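Local coordinates for type IV pilus secretin PilQ family protein (Vibrio cholerae, PDB 6W6M) that probably forms the outer-membrane channel through which the type IV competence pilus passes, as a fourteen-subunit secretin required for natural competence, at residues 441-445 / 498-502; 334-340 / 549-555; 254-258 / 308-312. All coordinates share one frame; numbering follows the deposited sequence.

Following the chain from the N terminus, contact 3 comes first: strand residues 254-258 meet helix residues 308-312, closing a loop of about fifty residues within a small alpha/beta domain of its own. The chain then runs directly from helix 303-314 into the long strand 320-347, where contact 2 opens at 334-340 and closes some 210 residues later at 549-555, joining two long strands of a large antiparallel sheet. Contact 1, 441-445 with 498-502, is nested inside that loop and ties together the first and last strands of a separate four-stranded sheet. Nearest atoms of contacts 1 and 2 are about 17 Å apart, whereas contacts 2 and 3 lie on opposite sides of the chain's centre.

Contact 1: 441-445 / 498-502; sequences EIPYL and AVSID
Tyr444 bridges to Val499 in a buried side-chain contact between strands 434-444 and 496-513, the two outermost strands of a four-stranded antiparallel sheet. The strands are not paired here: the axes of the two short segments stay 8.2 Å apart and their directions differ by 140°, so side chains have to span the gap. The one hydrogen bond across it runs from the phenol OH of Tyr444 to the carbonyl O of Val499, 2.5 Å away. The acceptor lies at the ring edge, close to the ring plane, and Tyr444 CE1 is 3.3 Å from the same Val499 O. Seen from the carbonyl the approach is less regular, since the hydroxyl stands 43° out of the carbonyl plane. With Tyr444 CG anti to its own carbonyl carbon (chi1 -80°), the ring extends lengthwise across the gap and carries the hydroxyl to the far strand. There Ile501 CD1 packs beside the phenol oxygen, 3.6 Å from Tyr444 OH, and Ile501 CG1 lies 3.8 Å from Tyr444 OH, giving the polar end an aliphatic neighbour. Next to this bond Ile442 CG2 meets Val499 CB at 4.3 Å, a looser apolar touch between two residues whose CB atoms both point across the contact. Other subunits complete the surroundings. Phe457 of a neighbouring subunit makes an edge-to-face contact with the Tyr444 ring, while Glu441 joins a beta ladder with another neighbouring subunit and forms a salt bridge to its Arg505. Ile501 and Asp502 likewise pair with a strand of the first of these neighbours. A small sheet in each chain, continued from subunit to subunit through its edge strands, is the arrangement expected of the inner wall of the double-walled secretin barrel.

Contact 2: 334-340 / 549-555; sequences NLEELGV and RRTYEQM
The Tyr552 ring meets strand 334-340 at its edge, where Glu337 CG lies near the ring plane, 4.2 Å from Tyr552 CD1. Leu335 comes to the ring obliquely, its CG 4.3 Å from Tyr552 CE1, while its CD1 lies 3.8 Å from Tyr552 OH. On the same face of the sheet the Glu337 and Arg550 side chains lie side by side, pointing the same way, with carboxylate and guanidinium planes 39° apart. They do not pair: Glu337 OE2 and Arg550 NE are 4.7 Å apart. The bend of Arg550 at chi3 (56°) turns its guanidinium toward other partners, Asp533 in a salt bridge and the carbonyl of Ala383, while Glu337 receives weak hydrogen bonds from Ser384, Thr385 and Ser386. On the opposite face Leu338 lies alongside Thr551, and the carboxylates of Glu336 and Glu553 are neighbours, OE1 to OE1 4.7 Å, where like charges would probably repel mildly. Beneath these side chains the backbones form a regular antiparallel ladder. Asn334-Met555, Glu336-Glu553 and Leu338-Thr551 are its hydrogen-bonded pairs, each with two N-H to O bonds. Strand 320-347 is paired on its other edge with 404-429, and 549-568 with 518-534, so this ladder is an interior seam of the sheet, which is consistent with the outer wall of a secretin barrel.

Contact 3: 254-258 / 308-312; sequences SEIIK and REIIE
Strand residues Glu255 and Ile257 face helix residues Arg308 and Ile311, the two short segments running almost parallel, with axes 10.5 Å apart and 19° between their directions. The nearest CA atoms are those of Ile257 and Arg308, 7.7 Å apart; side chains make most of the junction, and no hydrogen bond crosses it. Arg308 supplies much of it. Its first carbons run out extended, then the chain bends at chi3 (-75°), bringing the guanidinium over to the strand. There Arg308 NH2 forms a salt bridge with Glu255 OE1 at 3.3 Å. The two flat groups are turned 43° against each other, so they meet obliquely through a single oxygen and a single nitrogen and not as a two-pronged pair. Ile257 lies over one guanidinium face, its CG1 3.8 Å from Arg308 NH2. The backbone O of Ile256 sits at the edge of the same group, also 3.8 Å from Arg308 NH2, too far for a hydrogen bond, though its partial negative charge may help steady the cation. Deeper in, Ile257 turns its other branch to the helix, and Ile257 CG2 touches Ile311 CD1 at 3.5 Å. Ile257 is thus wedged between a charged and an apolar residue spaced three positions apart on the helix. The order strand, helix, two strands, helix recalls the KH-like N domains of secretins. Here strand 253-258 is an edge of the three-stranded sheet, paired with 294-299, and Ile311 also packs on Ile267 and Ile271 of helix 264-271, while Ile256, pointing away from the helix, reaches Ser313 of a neighbouring subunit.

Contact 1: 441-445 / 498-502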
loop_
_atom_site.group_PDB
_atom_site.type_symbol
_atom_site.label_atom_id
_atom_site.label_comp_id
_atom_site.label_asym_id
_atom_site.label_seq_id
_atom_site.Cartn_x
_atom_site.Cartn_y
_atom_site.Cartn_z
ATOM N N GLU A 441 -20.816 -28.603 -13.996
ATOM C CA GLU A 441 -20.251 -27.389 -13.413
ATOM C C GLU A 441 -18.978 -27.029 -14.164
ATOM O O GLU A 441 -18.016 -27.797 -14.157
ATOM C CB GLU A 441 -19.958 -27.576 -11.929
ATOM C CG GLU A 441 -21.164 -27.915 -11.104
ATOM C CD GLU A 441 -20.836 -27.979 -9.640
ATOM O OE1 GLU A 441 -19.634 -27.945 -9.314
ATOM O OE2 GLU A 441 -21.771 -28.052 -8.815
ATOM N N ILE A 442 -18.973 -25.866 -14.791
ATOM C CA ILE A 442 -17.856 -25.446 -15.638
ATOM C C ILE A 442 -16.876 -24.621 -14.804
ATOM O O ILE A 442 -17.290 -23.652 -14.152
ATOM C CB ILE A 442 -18.368 -24.657 -16.839
ATOM C CG1 ILE A 442 -19.368 -25.489 -17.628
ATOM C CG2 ILE A 442 -17.238 -24.268 -17.749
ATOM C CD1 ILE A 442 -18.809 -26.770 -18.131
ATOM N N PRO A 443 -15.603 -25.027 -14.797
ATOM C CA PRO A 443 -14.585 -24.282 -14.068
ATOM C C PRO A 443 -14.224 -23.073 -14.899
ATOM O O PRO A 443 -13.762 -23.222 -16.026
ATOM C CB PRO A 443 -13.408 -25.252 -14.034
ATOM C CG PRO A 443 -13.576 -26.077 -15.258
ATOM C CD PRO A 443 -15.057 -26.233 -15.440
ATOM N N TYR A 444 -14.368 -21.868 -14.361
ATOM C CA TYR A 444 -13.982 -20.678 -15.125
ATOM C C TYR A 444 -12.680 -20.101 -14.587
ATOM O O TYR A 444 -12.417 -20.171 -13.388
ATOM C CB TYR A 444 -15.103 -19.643 -15.170
ATOM C CG TYR A 444 -16.140 -19.986 -16.209
ATOM C CD1 TYR A 444 -16.001 -19.560 -17.523
ATOM C CD2 TYR A 444 -17.240 -20.768 -15.889
ATOM C CE1 TYR A 444 -16.938 -19.884 -18.481
ATOM C CE2 TYR A 444 -18.181 -21.099 -16.841
ATOM C CZ TYR A 444 -18.025 -20.653 -18.132
ATOM O OH TYR A 444 -18.966 -20.981 -19.078
ATOM N N LEU A 445 -11.879 -19.491 -15.454
ATOM C CA LEU A 445 -10.584 -18.997 -15.003
ATOM C C LEU A 445 -10.623 -17.628 -14.343
ATOM O O LEU A 445 -10.691 -16.597 -15.019
ATOM C CB LEU A 445 -9.574 -18.991 -16.151
ATOM C CG LEU A 445 -8.186 -18.451 -15.802
ATOM C CD1 LEU A 445 -7.660 -19.080 -14.521
ATOM C CD2 LEU A 445 -7.208 -18.664 -16.945
ATOM N N ALA A 498 -12.631 -19.744 -23.677
ATOM C CA ALA A 498 -13.501 -20.118 -22.572
ATOM C C ALA A 498 -14.753 -20.756 -23.159
ATOM O O ALA A 498 -14.947 -20.767 -24.376
ATOM C CB ALA A 498 -13.810 -18.907 -21.692
ATOM N N VAL A 499 -15.613 -21.276 -22.293
ATOM C CA VAL A 499 -16.779 -22.050 -22.693
ATOM C C VAL A 499 -18.020 -21.199 -22.479
ATOM O O VAL A 499 -18.153 -20.546 -21.442
ATOM C CB VAL A 499 -16.880 -23.364 -21.895
ATOM C CG1 VAL A 499 -17.957 -24.247 -22.459
ATOM C CG2 VAL A 499 -15.565 -24.084 -21.893
ATOM N N SER A 500 -18.926 -21.201 -23.452
ATOM C CA SER A 500 -20.185 -20.481 -23.347
ATOM C C SER A 500 -21.317 -21.441 -22.991
ATOM O O SER A 500 -21.177 -22.657 -23.068
ATOM C CB SER A 500 -20.483 -19.737 -24.646
ATOM O OG SER A 500 -20.667 -20.631 -25.718
ATOM N N ILE A 501 -22.452 -20.877 -22.592
ATOM C CA ILE A 501 -23.579 -21.641 -22.070
ATOM C C ILE A 501 -24.847 -21.237 -22.805
ATOM O O ILE A 501 -25.053 -20.054 -23.081
ATOM C CB ILE A 501 -23.729 -21.422 -20.549
ATOM C CG1 ILE A 501 -22.526 -22.006 -19.815
ATOM C CG2 ILE A 501 -25.005 -22.033 -20.024
ATOM C CD1 ILE A 501 -22.438 -21.628 -18.374
ATOM N N ASP A 502 -25.693 -22.215 -23.123
ATOM C CA ASP A 502 -26.998 -21.986 -23.738
ATOM C C ASP A 502 -28.104 -22.214 -22.717
ATOM O O ASP A 502 -28.166 -23.281 -22.110
ATOM C CB ASP A 502 -27.207 -22.919 -24.923
ATOM C CG ASP A 502 -26.348 -22.561 -26.098
ATOM O OD1 ASP A 502 -25.796 -21.446 -26.127
ATOM O OD2 ASP A 502 -26.219 -23.398 -27.009
#

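Contact 2: 334-340 / 549-555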
loop_
_atom_site.group_PDB
_atom_site.type_symbol
_atom_site.label_atom_id
_atom_site.label_comp_id
_atom_site.label_asym_id
_atom_site.label_seq_id
_atom_site.Cartn_x
_atom_site.Cartn_y
_atom_site.Cartn_z
ATOM N N ASN A 334 -37.642 -27.638 -43.056
ATOM C CA ASN A 334 -37.690 -28.050 -44.454
ATOM C C ASN A 334 -36.733 -27.221 -45.296
ATOM O O ASN A 334 -36.554 -26.028 -45.054
ATOM C CB ASN A 334 -39.092 -27.906 -45.030
ATOM C CG ASN A 334 -40.050 -28.924 -44.479
ATOM O OD1 ASN A 334 -39.642 -29.980 -44.009
ATOM N ND2 ASN A 334 -41.337 -28.610 -44.519
ATOM N N LEU A 335 -36.159 -27.848 -46.322
ATOM C CA LEU A 335 -35.199 -27.164 -47.191
ATOM C C LEU A 335 -35.279 -27.737 -48.598
ATOM O O LEU A 335 -35.486 -28.943 -48.752
ATOM C CB LEU A 335 -33.794 -27.312 -46.629
ATOM C CG LEU A 335 -32.665 -26.525 -47.272
ATOM C CD1 LEU A 335 -31.658 -26.146 -46.240
ATOM C CD2 LEU A 335 -32.011 -27.365 -48.323
ATOM N N GLU A 336 -35.105 -26.884 -49.618
ATOM C CA GLU A 336 -35.095 -27.322 -51.010
ATOM C C GLU A 336 -34.253 -26.403 -51.890
ATOM O O GLU A 336 -34.341 -25.176 -51.792
ATOM C CB GLU A 336 -36.501 -27.385 -51.552
ATOM C CG GLU A 336 -36.586 -27.894 -52.953
ATOM C CD GLU A 336 -38.006 -27.983 -53.429
ATOM O OE1 GLU A 336 -38.907 -27.604 -52.653
ATOM O OE2 GLU A 336 -38.230 -28.428 -54.574
ATOM N N GLU A 337 -33.461 -27.004 -52.774
ATOM C CA GLU A 337 -32.594 -26.245 -53.672
ATOM C C GLU A 337 -32.479 -26.858 -55.072
ATOM O O GLU A 337 -32.352 -28.068 -55.220
ATOM C CB GLU A 337 -31.206 -26.107 -53.051
ATOM C CG GLU A 337 -30.301 -25.120 -53.764
ATOM C CD GLU A 337 -28.940 -25.009 -53.110
ATOM O OE1 GLU A 337 -28.587 -25.907 -52.318
ATOM O OE2 GLU A 337 -28.222 -24.025 -53.387
ATOM N N LEU A 338 -32.520 -26.005 -56.091
ATOM C CA LEU A 338 -32.412 -26.413 -57.489
ATOM C C LEU A 338 -31.337 -25.608 -58.212
ATOM O O LEU A 338 -31.259 -24.391 -58.058
ATOM C CB LEU A 338 -33.738 -26.220 -58.225
ATOM C CG LEU A 338 -34.975 -27.026 -57.846
ATOM C CD1 LEU A 338 -36.169 -26.547 -58.614
ATOM C CD2 LEU A 338 -34.786 -28.498 -58.063
ATOM N N GLY A 339 -30.529 -26.265 -59.040
ATOM C CA GLY A 339 -29.454 -25.561 -59.716
ATOM C C GLY A 339 -29.117 -26.161 -61.060
ATOM O O GLY A 339 -29.401 -27.333 -61.321
ATOM N N VAL A 340 -28.481 -25.355 -61.915
ATOM C CA VAL A 340 -28.213 -25.727 -63.300
ATOM C C VAL A 340 -26.840 -25.238 -63.739
ATOM O O VAL A 340 -26.410 -24.129 -63.412
ATOM C CB VAL A 340 -29.300 -25.185 -64.253
ATOM C CG1 VAL A 340 -28.943 -25.474 -65.678
ATOM C CG2 VAL A 340 -30.626 -25.814 -63.948
ATOM N N ARG A 549 -31.560 -20.444 -63.881
ATOM C CA ARG A 549 -31.759 -19.880 -62.552
ATOM C C ARG A 549 -31.464 -20.926 -61.493
ATOM O O ARG A 549 -31.633 -22.126 -61.715
ATOM C CB ARG A 549 -33.180 -19.354 -62.386
ATOM C CG ARG A 549 -34.205 -20.426 -62.234
ATOM C CD ARG A 549 -35.577 -19.893 -62.467
ATOM N NE ARG A 549 -36.570 -20.945 -62.352
ATOM C CZ ARG A 549 -37.803 -20.860 -62.829
ATOM N NH1 ARG A 549 -38.198 -19.771 -63.464
ATOM N NH2 ARG A 549 -38.637 -21.872 -62.677
ATOM N N ARG A 550 -31.035 -20.450 -60.327
ATOM C CA ARG A 550 -30.940 -21.270 -59.128
ATOM C C ARG A 550 -31.925 -20.742 -58.104
ATOM O O ARG A 550 -32.050 -19.527 -57.928
ATOM C CB ARG A 550 -29.531 -21.273 -58.545
ATOM C CG ARG A 550 -29.442 -21.978 -57.218
ATOM C CD ARG A 550 -28.013 -22.178 -56.797
ATOM N NE ARG A 550 -27.288 -20.921 -56.750
ATOM C CZ ARG A 550 -25.970 -20.823 -56.674
ATOM N NH1 ARG A 550 -25.223 -21.912 -56.644
ATOM N NH2 ARG A 550 -25.399 -19.634 -56.635
ATOM N N THR A 551 -32.619 -21.660 -57.442
ATOM C CA THR A 551 -33.699 -21.373 -56.514
ATOM C C THR A 551 -33.442 -22.059 -55.177
ATOM O O THR A 551 -33.043 -23.227 -55.128
ATOM C CB THR A 551 -35.034 -21.833 -57.104
ATOM O OG1 THR A 551 -34.982 -23.237 -57.372
ATOM C CG2 THR A 551 -35.367 -21.090 -58.372
ATOM N N TYR A 552 -33.685 -21.326 -54.090
ATOM C CA TYR A 552 -33.425 -21.806 -52.739
ATOM C C TYR A 552 -34.610 -21.463 -51.854
ATOM O O TYR A 552 -35.143 -20.358 -51.953
ATOM C CB TYR A 552 -32.150 -21.171 -52.193
ATOM C CG TYR A 552 -31.832 -21.522 -50.767
ATOM C CD1 TYR A 552 -31.290 -22.755 -50.435
ATOM C CD2 TYR A 552 -32.091 -20.632 -49.747
ATOM C CE1 TYR A 552 -31.005 -23.079 -49.138
ATOM C CE2 TYR A 552 -31.816 -20.950 -48.446
ATOM C CZ TYR A 552 -31.271 -22.173 -48.145
ATOM O OH TYR A 552 -30.993 -22.487 -46.841
ATOM N N GLU A 553 -35.021 -22.391 -50.995
ATOM C CA GLU A 553 -36.157 -22.148 -50.118
ATOM C C GLU A 553 -36.029 -22.917 -48.813
ATOM O O GLU A 553 -35.704 -24.107 -48.813
ATOM C CB GLU A 553 -37.447 -22.526 -50.801
ATOM C CG GLU A 553 -38.652 -22.234 -49.979
ATOM C CD GLU A 553 -39.925 -22.576 -50.702
ATOM O OE1 GLU A 553 -39.837 -23.079 -51.840
ATOM O OE2 GLU A 553 -41.013 -22.334 -50.139
ATOM N N GLN A 554 -36.311 -22.246 -47.697
ATOM C CA GLN A 554 -36.117 -22.859 -46.390
ATOM C C GLN A 554 -37.200 -22.407 -45.422
ATOM O O GLN A 554 -37.736 -21.309 -45.546
ATOM C CB GLN A 554 -34.742 -22.512 -45.836
ATOM C CG GLN A 554 -34.413 -23.215 -44.568
ATOM C CD GLN A 554 -32.997 -22.974 -44.155
ATOM O OE1 GLN A 554 -32.231 -22.344 -44.878
ATOM N NE2 GLN A 554 -32.639 -23.451 -42.973
ATOM N N MET A 555 -37.632 -23.289 -44.516
ATOM C CA MET A 555 -38.652 -22.967 -43.516
ATOM C C MET A 555 -38.394 -23.687 -42.186
ATOM O O MET A 555 -38.059 -24.867 -42.178
ATOM C CB MET A 555 -40.044 -23.329 -44.038
ATOM C CG MET A 555 -41.157 -23.117 -43.025
ATOM S SD MET A 555 -42.806 -23.486 -43.646
ATOM C CE MET A 555 -42.762 -25.274 -43.708
#

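Contact 3: 254-258 / 308-312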
loop_
_atom_site.group_PDB
_atom_site.type_symbol
_atom_site.label_atom_id
_atom_site.label_comp_id
_atom_site.label_asym_id
_atom_site.label_seq_id
_atom_site.Cartn_x
_atom_site.Cartn_y
_atom_site.Cartn_z
ATOM N N SER A 254 -37.367 -21.361 37.648
ATOM C CA SER A 254 -36.627 -21.955 36.541
ATOM C C SER A 254 -37.150 -23.355 36.269
ATOM O O SER A 254 -37.295 -24.150 37.200
ATOM C CB SER A 254 -35.130 -22.009 36.854
ATOM O OG SER A 254 -34.875 -22.858 37.958
ATOM N N GLU A 255 -37.419 -23.658 35.000
ATOM C CA GLU A 255 -37.911 -24.986 34.634
ATOM C C GLU A 255 -37.735 -25.209 33.136
ATOM O O GLU A 255 -37.366 -24.301 32.389
ATOM C CB GLU A 255 -39.370 -25.171 35.050
ATOM C CG GLU A 255 -40.318 -24.110 34.538
ATOM C CD GLU A 255 -41.746 -24.409 34.925
ATOM O OE1 GLU A 255 -42.119 -25.598 34.908
ATOM O OE2 GLU A 255 -42.491 -23.462 35.259
ATOM N N ILE A 256 -38.034 -26.429 32.695
ATOM C CA ILE A 256 -37.752 -26.871 31.333
ATOM C C ILE A 256 -39.050 -27.206 30.611
ATOM O O ILE A 256 -39.967 -27.800 31.187
ATOM C CB ILE A 256 -36.783 -28.073 31.314
ATOM C CG1 ILE A 256 -37.322 -29.223 32.152
ATOM C CG2 ILE A 256 -35.406 -27.665 31.820
ATOM C CD1 ILE A 256 -36.254 -30.167 32.622
ATOM N N ILE A 257 -39.107 -26.830 29.336
ATOM C CA ILE A 257 -40.247 -27.052 28.457
ATOM C C ILE A 257 -39.808 -27.977 27.334
ATOM O O ILE A 257 -38.857 -27.667 26.607
ATOM C CB ILE A 257 -40.778 -25.729 27.875
ATOM C CG1 ILE A 257 -40.862 -24.664 28.964
ATOM C CG2 ILE A 257 -42.116 -25.939 27.224
ATOM C CD1 ILE A 257 -41.351 -23.340 28.472
ATOM N N LYS A 258 -40.502 -29.097 27.179
ATOM C CA LYS A 258 -40.168 -30.058 26.141
ATOM C C LYS A 258 -40.935 -29.739 24.868
ATOM O O LYS A 258 -42.143 -29.495 24.909
ATOM C CB LYS A 258 -40.469 -31.484 26.592
ATOM C CG LYS A 258 -39.967 -32.501 25.600
ATOM C CD LYS A 258 -39.993 -33.917 26.119
ATOM C CE LYS A 258 -39.259 -34.826 25.149
ATOM N NZ LYS A 258 -39.473 -36.264 25.448
ATOM N N ARG A 308 -46.077 -20.957 27.999
ATOM C CA ARG A 308 -46.330 -22.376 27.811
ATOM C C ARG A 308 -47.552 -22.605 26.938
ATOM O O ARG A 308 -47.535 -23.467 26.052
ATOM C CB ARG A 308 -46.496 -23.043 29.173
ATOM C CG ARG A 308 -46.519 -24.541 29.139
ATOM C CD ARG A 308 -46.506 -25.117 30.538
ATOM N NE ARG A 308 -45.196 -25.029 31.169
ATOM C CZ ARG A 308 -44.297 -26.008 31.160
ATOM N NH1 ARG A 308 -44.562 -27.151 30.548
ATOM N NH2 ARG A 308 -43.130 -25.846 31.765
ATOM N N GLU A 309 -48.608 -21.817 27.142
ATOM C CA GLU A 309 -49.819 -21.990 26.347
ATOM C C GLU A 309 -49.580 -21.632 24.884
ATOM O O GLU A 309 -50.014 -22.350 23.975
ATOM C CB GLU A 309 -50.946 -21.145 26.935
ATOM C CG GLU A 309 -52.269 -21.306 26.228
ATOM C CD GLU A 309 -53.369 -20.490 26.872
ATOM O OE1 GLU A 309 -53.081 -19.771 27.848
ATOM O OE2 GLU A 309 -54.523 -20.570 26.403
ATOM N N ILE A 310 -48.861 -20.539 24.635
ATOM C CA ILE A 310 -48.575 -20.132 23.261
ATOM C C ILE A 310 -47.718 -21.181 22.552
ATOM O O ILE A 310 -48.069 -21.669 21.470
ATOM C CB ILE A 310 -47.914 -18.744 23.241
ATOM C CG1 ILE A 310 -48.990 -17.658 23.167
ATOM C CG2 ILE A 310 -46.950 -18.621 22.089
ATOM C CD1 ILE A 310 -48.450 -16.265 22.991
ATOM N N ILE A 311 -46.585 -21.557 23.150
ATOM C CA ILE A 311 -45.711 -22.498 22.461
ATOM C C ILE A 311 -46.255 -23.913 22.469
ATOM O O ILE A 311 -45.700 -24.776 21.787
ATOM C CB ILE A 311 -44.277 -22.500 23.029
ATOM C CG1 ILE A 311 -44.257 -22.930 24.486
ATOM C CG2 ILE A 311 -43.642 -21.142 22.875
ATOM C CD1 ILE A 311 -43.858 -24.368 24.654
ATOM N N GLU A 312 -47.316 -24.186 23.227
ATOM C CA GLU A 312 -48.043 -25.428 23.015
ATOM C C GLU A 312 -49.033 -25.294 21.875
ATOM O O GLU A 312 -49.389 -26.295 21.246
ATOM C CB GLU A 312 -48.762 -25.851 24.295
#